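Local coordinates for pyocin S8 (Pseudomonas aeruginosa, PDB 6W0V), which is a bacteriocin whose C-terminal nuclease domain, the part modelled here with its cognate immunity protein, probably kills target bacteria by cleaving DNA as an H-N-H endonuclease, at residues A[94-100]-A[113-118]; A[78-82]-A[91-95]; A[15-19]-A[52-56]. The protein carries 1 engineered substitution. All coordinates share one frame. Residue numbers count along the deposited sequence, not the author numbering.

Interaction 1: A[94-100]-A[113-118]. Engineered in segment 94-100: Ala-95 (natural residue Glu).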
loop_
_atom_site.group_PDB
_atom_site.type_symbol
_atom_site.label_atom_id
_atom_site.label_comp_id
_atom_site.label_asym_id
_atom_site.label_seq_id
_atom_site.Cartn_x
_atom_site.Cartn_y
_atom_site.Cartn_z
ATOM N N TYR A 94 -2.684 2.620 -2.902
ATOM C CA TYR A 94 -4.039 2.436 -3.450
ATOM C C TYR A 94 -4.949 3.439 -2.766
ATOM O O TYR A 94 -4.934 3.542 -1.543
ATOM C CB TYR A 94 -4.502 1.004 -3.268
ATOM C CG TYR A 94 -3.881 0.123 -4.304
ATOM C CD1 TYR A 94 -4.309 0.179 -5.615
ATOM C CD2 TYR A 94 -2.806 -0.686 -3.989
ATOM C CE1 TYR A 94 -3.732 -0.608 -6.590
ATOM C CE2 TYR A 94 -2.223 -1.484 -4.949
ATOM C CZ TYR A 94 -2.684 -1.441 -6.250
ATOM O OH TYR A 94 -2.119 -2.215 -7.208
ATOM N N ALA A 95 -5.639 4.208 -3.587
ATOM C CA ALA A 95 -6.543 5.270 -3.126
ATOM C C ALA A 95 -7.946 4.685 -3.098
ATOM O O ALA A 95 -8.306 3.934 -4.001
ATOM C CB ALA A 95 -6.445 6.458 -4.031
ATOM N N ILE A 96 -8.675 4.969 -2.036
ATOM C CA ILE A 96 -10.131 4.717 -2.024
ATOM C C ILE A 96 -10.773 6.018 -2.479
ATOM O O ILE A 96 -10.664 6.998 -1.747
ATOM C CB ILE A 96 -10.593 4.274 -0.638
ATOM C CG1 ILE A 96 -9.838 3.031 -0.170
ATOM C CG2 ILE A 96 -12.093 4.072 -0.647
ATOM C CD1 ILE A 96 -10.026 2.726 1.285
ATOM N N HIS A 97 -11.319 6.012 -3.685
ATOM C CA HIS A 97 -11.846 7.215 -4.360
ATOM C C HIS A 97 -13.343 7.281 -4.112
ATOM O O HIS A 97 -14.013 6.253 -4.238
ATOM C CB HIS A 97 -11.543 7.166 -5.851
ATOM C CG HIS A 97 -12.176 8.286 -6.589
ATOM N ND1 HIS A 97 -11.826 9.601 -6.351
ATOM C CD2 HIS A 97 -13.131 8.298 -7.540
ATOM C CE1 HIS A 97 -12.536 10.377 -7.142
ATOM N NE2 HIS A 97 -13.345 9.603 -7.875
ATOM N N HIS A 98 -13.823 8.462 -3.761
ATOM C CA HIS A 98 -15.269 8.763 -3.686
ATOM C C HIS A 98 -15.736 9.156 -5.079
ATOM O O HIS A 98 -15.317 10.223 -5.550
ATOM C CB HIS A 98 -15.506 9.845 -2.657
ATOM C CG HIS A 98 -15.304 9.312 -1.292
ATOM N ND1 HIS A 98 -14.098 9.403 -0.645
ATOM C CD2 HIS A 98 -16.142 8.645 -0.474
ATOM C CE1 HIS A 98 -14.215 8.846 0.543
ATOM N NE2 HIS A 98 -15.463 8.386 0.674
ATOM N N VAL A 99 -16.519 8.288 -5.714
ATOM C CA VAL A 99 -16.949 8.451 -7.131
ATOM C C VAL A 99 -17.715 9.765 -7.233
ATOM O O VAL A 99 -17.372 10.598 -8.092
ATOM C CB VAL A 99 -17.794 7.261 -7.612
ATOM C CG1 VAL A 99 -18.363 7.509 -9.000
ATOM C CG2 VAL A 99 -16.983 5.981 -7.588
ATOM N N VAL A 100 -18.717 9.927 -6.378
ATOM C CA VAL A 100 -19.359 11.248 -6.144
ATOM C C VAL A 100 -18.538 11.906 -5.043
ATOM O O VAL A 100 -18.457 11.339 -3.937
ATOM C CB VAL A 100 -20.843 11.135 -5.759
ATOM C CG1 VAL A 100 -21.431 12.499 -5.434
ATOM C CG2 VAL A 100 -21.650 10.442 -6.844
ATOM N N ASN A 113 -20.085 4.131 -3.299
ATOM C CA ASN A 113 -19.506 5.406 -3.780
ATOM C C ASN A 113 -17.982 5.299 -3.829
ATOM O O ASN A 113 -17.326 6.312 -4.112
ATOM C CB ASN A 113 -19.917 6.579 -2.898
ATOM C CG ASN A 113 -19.579 7.899 -3.545
ATOM O OD1 ASN A 113 -19.688 8.039 -4.762
ATOM N ND2 ASN A 113 -19.140 8.854 -2.745
ATOM N N LEU A 114 -17.436 4.120 -3.543
ATOM C CA LEU A 114 -15.970 3.972 -3.442
ATOM C C LEU A 114 -15.460 3.158 -4.614
ATOM O O LEU A 114 -16.074 2.158 -4.986
ATOM C CB LEU A 114 -15.598 3.299 -2.128
ATOM C CG LEU A 114 -16.182 3.971 -0.893
ATOM C CD1 LEU A 114 -15.756 3.216 0.348
ATOM C CD2 LEU A 114 -15.772 5.434 -0.812
ATOM N N ARG A 115 -14.316 3.584 -5.111
ATOM C CA ARG A 115 -13.537 2.810 -6.088
ATOM C C ARG A 115 -12.124 2.773 -5.567
ATOM O O ARG A 115 -11.661 3.793 -5.073
ATOM C CB ARG A 115 -13.533 3.494 -7.449
ATOM C CG ARG A 115 -14.919 3.690 -8.018
ATOM C CD ARG A 115 -15.584 2.364 -8.178
ATOM N NE ARG A 115 -15.122 1.629 -9.339
ATOM C CZ ARG A 115 -15.914 0.806 -10.014
ATOM N NH1 ARG A 115 -15.459 0.126 -11.050
ATOM N NH2 ARG A 115 -17.173 0.669 -9.646
ATOM N N VAL A 116 -11.453 1.654 -5.715
ATOM C CA VAL A 116 -10.005 1.657 -5.423
ATOM C C VAL A 116 -9.286 1.976 -6.725
ATOM O O VAL A 116 -9.640 1.430 -7.773
ATOM C CB VAL A 116 -9.561 0.362 -4.753
ATOM C CG1 VAL A 116 -8.058 0.371 -4.535
ATOM C CG2 VAL A 116 -10.303 0.188 -3.447
ATOM N N MET A 117 -8.355 2.909 -6.633
ATOM C CA MET A 117 -7.627 3.434 -7.795
ATOM C C MET A 117 -6.163 3.504 -7.418
ATOM O O MET A 117 -5.852 3.729 -6.253
ATOM C CB MET A 117 -8.097 4.844 -8.132
ATOM C CG MET A 117 -9.547 4.902 -8.465
ATOM S SD MET A 117 -9.901 6.557 -8.977
ATOM C CE MET A 117 -11.395 6.284 -9.923
ATOM N N THR A 118 -5.300 3.365 -8.397
ATOM C CA THR A 118 -3.900 3.763 -8.204
ATOM C C THR A 118 -3.867 5.279 -8.173
ATOM O O THR A 118 -4.752 5.933 -8.720
ATOM C CB THR A 118 -3.040 3.213 -9.328
ATOM O OG1 THR A 118 -3.530 3.825 -10.522
ATOM C CG2 THR A 118 -3.104 1.704 -9.386
#
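The ladder between strands 95-98 and 114-117 is finished off by a side chain: past the last strand pair, Asn-113 turns its amide to the backbone of Val-100, receiving a bond from Val-100 N at OD1 (2.7 Å) and giving one from ND2 to Val-100 O (2.8 Å). These antiparallel strands belong to the H-N-H (ββα-metal, His-Me finger) motif of colicin-type DNases, with helix 119-122 following. Two hydrogen-bonded pairs, Ala-95 with Met-117 and His-97 with Arg-115, supply four backbone bonds, and Val-99 N to Asn-113 O (2.7 Å) adds a fifth.

The two faces differ in character. Ile-96, Val-116, His-98 and Leu-114 point toward helix 45-57, where Phe-52 packs on Ile-96 and Val-116; Leu-114 CD2 lies over one face of the His-98 ring, 3.2 Å from His-98 CD2, while His-98 NE2 bonds to Val-108 O. The other face carries Ala-95, Met-117, His-97 and Arg-115; the first three lie close to His-122, consistent with the H-N-H active site, while Arg-115 leads away, its NH1 bonded to Gly-26 O. Ala-95 is engineered in place of the natural Glu, probably the motif glutamate found essential for DNase activity, so the face lacks that carboxylate. Here Met-117 SD sits 4.2 Å from the centroid of the His-97 ring, with CE 3.6 Å from His-97 CD2.

Interaction 2: A[78-82]-A[91-95]. Engineered in segment 91-95: Ala-95 (natural residue Glu).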
loop_
_atom_site.group_PDB
_atom_site.type_symbol
_atom_site.label_atom_id
_atom_site.label_comp_id
_atom_site.label_asym_id
_atom_site.label_seq_id
_atom_site.Cartn_x
_atom_site.Cartn_y
_atom_site.Cartn_z
ATOM N N LEU A 78 -3.117 -0.136 6.946
ATOM C CA LEU A 78 -2.361 0.796 6.090
ATOM C C LEU A 78 -2.617 0.462 4.631
ATOM O O LEU A 78 -2.625 -0.720 4.260
ATOM C CB LEU A 78 -0.874 0.680 6.392
ATOM C CG LEU A 78 -0.521 0.814 7.862
ATOM C CD1 LEU A 78 0.969 0.618 8.051
ATOM C CD2 LEU A 78 -0.963 2.158 8.410
ATOM N N SER A 79 -2.845 1.499 3.844
ATOM C CA SER A 79 -3.104 1.382 2.399
ATOM C C SER A 79 -1.898 0.719 1.775
ATOM O O SER A 79 -0.777 1.128 2.024
ATOM C CB SER A 79 -3.355 2.698 1.790
ATOM O OG SER A 79 -4.401 3.340 2.489
ATOM N N PRO A 80 -2.116 -0.325 0.972
ATOM C CA PRO A 80 -1.007 -0.948 0.274
ATOM C C PRO A 80 -0.430 0.036 -0.742
ATOM O O PRO A 80 -1.118 0.816 -1.361
ATOM C CB PRO A 80 -1.604 -2.174 -0.404
ATOM C CG PRO A 80 -3.071 -1.850 -0.530
ATOM C CD PRO A 80 -3.397 -0.949 0.642
ATOM N N PHE A 81 0.875 -0.034 -0.906
ATOM C CA PHE A 81 1.560 0.670 -1.992
ATOM C C PHE A 81 1.137 0.051 -3.304
ATOM O O PHE A 81 0.992 -1.182 -3.393
ATOM C CB PHE A 81 3.060 0.511 -1.833
ATOM C CG PHE A 81 3.624 1.397 -0.769
ATOM C CD1 PHE A 81 3.522 1.052 0.563
ATOM C CD2 PHE A 81 4.215 2.601 -1.106
ATOM C CE1 PHE A 81 4.031 1.887 1.542
ATOM C CE2 PHE A 81 4.720 3.433 -0.123
ATOM C CZ PHE A 81 4.619 3.077 1.198
ATOM N N THR A 82 0.992 0.897 -4.303
ATOM C CA THR A 82 0.803 0.443 -5.686
ATOM C C THR A 82 2.179 0.153 -6.236
ATOM O O THR A 82 3.184 0.623 -5.695
ATOM C CB THR A 82 0.115 1.488 -6.559
ATOM O OG1 THR A 82 1.009 2.563 -6.808
ATOM C CG2 THR A 82 -1.125 2.040 -5.906
ATOM N N ARG A 91 1.883 10.419 -3.932
ATOM C CA ARG A 91 0.764 9.454 -3.797
ATOM C C ARG A 91 1.230 8.098 -4.317
ATOM O O ARG A 91 1.446 7.956 -5.524
ATOM C CB ARG A 91 -0.493 9.971 -4.499
ATOM C CG ARG A 91 -1.049 11.253 -3.890
ATOM C CD ARG A 91 -1.418 11.130 -2.419
ATOM N NE ARG A 91 -2.770 10.630 -2.204
ATOM C CZ ARG A 91 -3.882 11.347 -2.362
ATOM N NH1 ARG A 91 -3.820 12.608 -2.756
ATOM N NH2 ARG A 91 -5.058 10.790 -2.135
ATOM N N ASP A 92 1.382 7.139 -3.416
ATOM C CA ASP A 92 1.978 5.831 -3.771
ATOM C C ASP A 92 1.134 4.677 -3.245
ATOM O O ASP A 92 1.525 3.524 -3.441
ATOM C CB ASP A 92 3.392 5.744 -3.207
ATOM C CG ASP A 92 3.485 6.135 -1.746
ATOM O OD1 ASP A 92 2.438 6.157 -1.081
ATOM O OD2 ASP A 92 4.602 6.426 -1.296
ATOM N N LYS A 93 0.001 4.976 -2.618
ATOM C CA LYS A 93 -0.884 3.959 -2.022
ATOM C C LYS A 93 -2.098 3.798 -2.915
ATOM O O LYS A 93 -2.515 4.785 -3.546
ATOM C CB LYS A 93 -1.447 4.393 -0.673
ATOM C CG LYS A 93 -0.453 4.972 0.300
ATOM C CD LYS A 93 0.639 3.995 0.585
ATOM C CE LYS A 93 1.463 4.439 1.768
ATOM N NZ LYS A 93 2.031 5.790 1.554
ATOM N N TYR A 94 -2.684 2.620 -2.902
ATOM C CA TYR A 94 -4.039 2.436 -3.450
ATOM C C TYR A 94 -4.949 3.439 -2.766
ATOM O O TYR A 94 -4.934 3.542 -1.543
ATOM C CB TYR A 94 -4.502 1.004 -3.268
ATOM C CG TYR A 94 -3.881 0.123 -4.304
ATOM C CD1 TYR A 94 -4.309 0.179 -5.615
ATOM C CD2 TYR A 94 -2.806 -0.686 -3.989
ATOM C CE1 TYR A 94 -3.732 -0.608 -6.590
ATOM C CE2 TYR A 94 -2.223 -1.484 -4.949
ATOM C CZ TYR A 94 -2.684 -1.441 -6.250
ATOM O OH TYR A 94 -2.119 -2.215 -7.208
ATOM N N ALA A 95 -5.639 4.208 -3.587
ATOM C CA ALA A 95 -6.543 5.270 -3.126
ATOM C C ALA A 95 -7.946 4.685 -3.098
ATOM O O ALA A 95 -8.306 3.934 -4.001
ATOM C CB ALA A 95 -6.445 6.458 -4.031
HETATM O O HOH W 1 -6.353 3.705 0.751
#
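Two backbone hydrogen bonds join these irregular segments around one bridge, Phe-81 with Lys-93: Tyr-94 N donates to Pro-80 O and Thr-82 N to Asp-92 O, each at 2.8 Å. Phe-81 N, between those two rungs, is taken instead by Asn-70 OD1. Ser-79 OG accepts from a water at 2.6 Å that also donates to Tyr-94 O at 2.7 Å, and the same hydroxyl bonds to Glu-27 of the immunity protein. The pairing leads into the first strand of the H-N-H motif, and its outer side forms part of the immunity-protein interface: Ser-79 O meets Arg-30 and Phe-81 O meets Tyr-52 of that chain. Lys-93 NZ is held by Asp-92 OD1 in a 2.7 Å salt bridge and by a second one to Asp-31 of the immunity protein. The ammonium also makes an off-centre cation-pi contact with Phe-81, NZ to ring centroid 4.3 Å, while Thr-82 CG2 sits squarely over the Tyr-94 ring, 3.5 Å from its centroid.

Interaction 3: A[15-19]-A[52-56]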
loop_
_atom_site.group_PDB
_atom_site.type_symbol
_atom_site.label_atom_id
_atom_site.label_comp_id
_atom_site.label_asym_id
_atom_site.label_seq_id
_atom_site.Cartn_x
_atom_site.Cartn_y
_atom_site.Cartn_z
ATOM N N GLY A 15 -10.790 -12.992 -8.778
ATOM C CA GLY A 15 -9.435 -12.826 -9.327
ATOM C C GLY A 15 -8.751 -11.586 -8.778
ATOM O O GLY A 15 -9.021 -11.210 -7.612
ATOM N N ASN A 16 -7.893 -10.974 -9.593
ATOM C CA ASN A 16 -6.942 -9.933 -9.140
ATOM C C ASN A 16 -7.702 -8.620 -9.019
ATOM O O ASN A 16 -7.823 -7.869 -10.004
ATOM C CB ASN A 16 -5.728 -9.796 -10.048
ATOM C CG ASN A 16 -4.623 -9.004 -9.384
ATOM O OD1 ASN A 16 -4.882 -8.140 -8.550
ATOM N ND2 ASN A 16 -3.387 -9.301 -9.744
ATOM N N TRP A 17 -8.215 -8.392 -7.825
ATOM C CA TRP A 17 -9.167 -7.298 -7.560
ATOM C C TRP A 17 -8.582 -5.973 -8.052
ATOM O O TRP A 17 -9.267 -5.257 -8.790
ATOM C CB TRP A 17 -9.479 -7.285 -6.073
ATOM C CG TRP A 17 -10.166 -6.042 -5.634
ATOM C CD1 TRP A 17 -11.204 -5.398 -6.243
ATOM C CD2 TRP A 17 -9.860 -5.307 -4.447
ATOM N NE1 TRP A 17 -11.553 -4.297 -5.515
ATOM C CE2 TRP A 17 -10.751 -4.217 -4.409
ATOM C CE3 TRP A 17 -8.914 -5.464 -3.429
ATOM C CZ2 TRP A 17 -10.730 -3.293 -3.374
ATOM C CZ3 TRP A 17 -8.892 -4.540 -2.412
ATOM C CH2 TRP A 17 -9.795 -3.477 -2.384
ATOM N N LEU A 18 -7.348 -5.656 -7.666
ATOM C CA LEU A 18 -6.782 -4.306 -7.906
ATOM C C LEU A 18 -6.114 -4.226 -9.277
ATOM O O LEU A 18 -5.657 -3.123 -9.617
ATOM C CB LEU A 18 -5.795 -3.967 -6.793
ATOM C CG LEU A 18 -6.419 -3.783 -5.417
ATOM C CD1 LEU A 18 -5.414 -3.176 -4.465
ATOM C CD2 LEU A 18 -7.671 -2.921 -5.496
ATOM N N ALA A 19 -6.103 -5.303 -10.062
ATOM C CA ALA A 19 -5.606 -5.259 -11.457
ATOM C C ALA A 19 -6.258 -4.069 -12.174
ATOM O O ALA A 19 -5.540 -3.346 -12.884
ATOM C CB ALA A 19 -5.875 -6.560 -12.168
ATOM N N PHE A 52 -11.096 -1.101 6.235
ATOM C CA PHE A 52 -11.183 -1.523 4.826
ATOM C C PHE A 52 -9.983 -2.412 4.519
ATOM O O PHE A 52 -10.125 -3.573 4.116
ATOM C CB PHE A 52 -11.234 -0.267 3.970
ATOM C CG PHE A 52 -11.267 -0.520 2.500
ATOM C CD1 PHE A 52 -10.114 -0.857 1.815
ATOM C CD2 PHE A 52 -12.457 -0.408 1.809
ATOM C CE1 PHE A 52 -10.158 -1.063 0.451
ATOM C CE2 PHE A 52 -12.500 -0.609 0.446
ATOM C CZ PHE A 52 -11.351 -0.943 -0.227
ATOM N N TRP A 53 -8.805 -1.869 4.743
ATOM C CA TRP A 53 -7.586 -2.611 4.365
ATOM C C TRP A 53 -7.391 -3.792 5.295
ATOM O O TRP A 53 -6.902 -4.807 4.819
ATOM C CB TRP A 53 -6.386 -1.690 4.342
ATOM C CG TRP A 53 -6.476 -0.776 3.173
ATOM C CD1 TRP A 53 -6.577 0.577 3.204
ATOM C CD2 TRP A 53 -6.563 -1.157 1.794
ATOM N NE1 TRP A 53 -6.669 1.068 1.937
ATOM C CE2 TRP A 53 -6.661 0.030 1.048
ATOM C CE3 TRP A 53 -6.516 -2.372 1.110
ATOM C CZ2 TRP A 53 -6.711 0.034 -0.341
ATOM C CZ3 TRP A 53 -6.579 -2.369 -0.261
ATOM C CH2 TRP A 53 -6.680 -1.181 -0.977
ATOM N N VAL A 54 -7.765 -3.666 6.558
ATOM C CA VAL A 54 -7.720 -4.821 7.488
ATOM C C VAL A 54 -8.613 -5.915 6.926
ATOM O O VAL A 54 -8.220 -7.069 6.927
ATOM C CB VAL A 54 -8.125 -4.423 8.909
ATOM C CG1 VAL A 54 -8.446 -5.628 9.771
ATOM C CG2 VAL A 54 -7.051 -3.568 9.544
ATOM N N ALA A 55 -9.799 -5.560 6.458
ATOM C CA ALA A 55 -10.752 -6.542 5.919
ATOM C C ALA A 55 -10.131 -7.187 4.685
ATOM O O ALA A 55 -10.263 -8.391 4.526
ATOM C CB ALA A 55 -12.056 -5.867 5.615
ATOM N N VAL A 56 -9.481 -6.387 3.844
ATOM C CA VAL A 56 -8.835 -6.908 2.614
ATOM C C VAL A 56 -7.773 -7.907 3.060
ATOM O O VAL A 56 -7.762 -9.030 2.539
ATOM C CB VAL A 56 -8.236 -5.784 1.759
ATOM C CG1 VAL A 56 -7.390 -6.347 0.633
ATOM C CG2 VAL A 56 -9.310 -4.871 1.208
#
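Phe-52, Trp-53 and Val-56 of helix 45-57 meet the loop at 15-19, and the hydrophobic core of the colicin-type DNase domain closes around Trp-17. The backbones stay well apart, with the nearest CA atoms, those of Trp-17 and Val-56, separated by 10.2 Å, so the gap is bridged wholly by side chains, through apolar contacts.

Phe-52 comes first. Its CZ reaches CH2 of Trp-17 at 3.7 Å, arriving at the edge of the indole near its plane, and Leu-37 of helix 31-37 touches the phenylalanine as well. Trp-53 follows and meets both Trp-17 and Leu-18: its CZ3 is 3.8 Å from CZ3 of Trp-17, and its CH2 is 4.2 Å from CD1 of Leu-18, which lies at the edge of the Trp-53 ring. The two indoles are set obliquely, six-membered centroids 5.9 Å apart and planes at 45°. After Val-54 and Ala-55, which point elsewhere, Val-56 brings the next helical turn into play; its amide N bonds to Phe-52 O at 2.9 Å, which places its side chain on the same side as Phe-52.

Val-116 of the H-N-H strand 114-117 packs against Trp-17, Leu-18, Phe-52 and Trp-53, and Trp-17 NE1 donates a hydrogen bond to Pro-28 O. At the far end of the helical run, Val-56 CG2 touches Trp-17 CZ3 at 3.7 Å.

In the fold
All three contacts are largely buried, yet they differ in what lies beyond them. Interaction 3 is pure apolar core, untouched by the immunity protein; interaction 1 is a hydrogen-bonded ladder with one face on that core and the other on helix 119-122; interaction 2 is buried partly by the immunity protein and combines two backbone bonds and a water bridge with cation-pi and CH-pi contacts. Tyr-94 and Ala-95 belong to both interactions 1 and 2, so the irregular pairing runs straight into the ladder. Val-116 packs its CG2 3.5 Å from Trp-17 CZ2, joining interactions 1 and 3, while Pro-80 CD lies 3.4 Å from Trp-53 CD2, joining interactions 2 and 3.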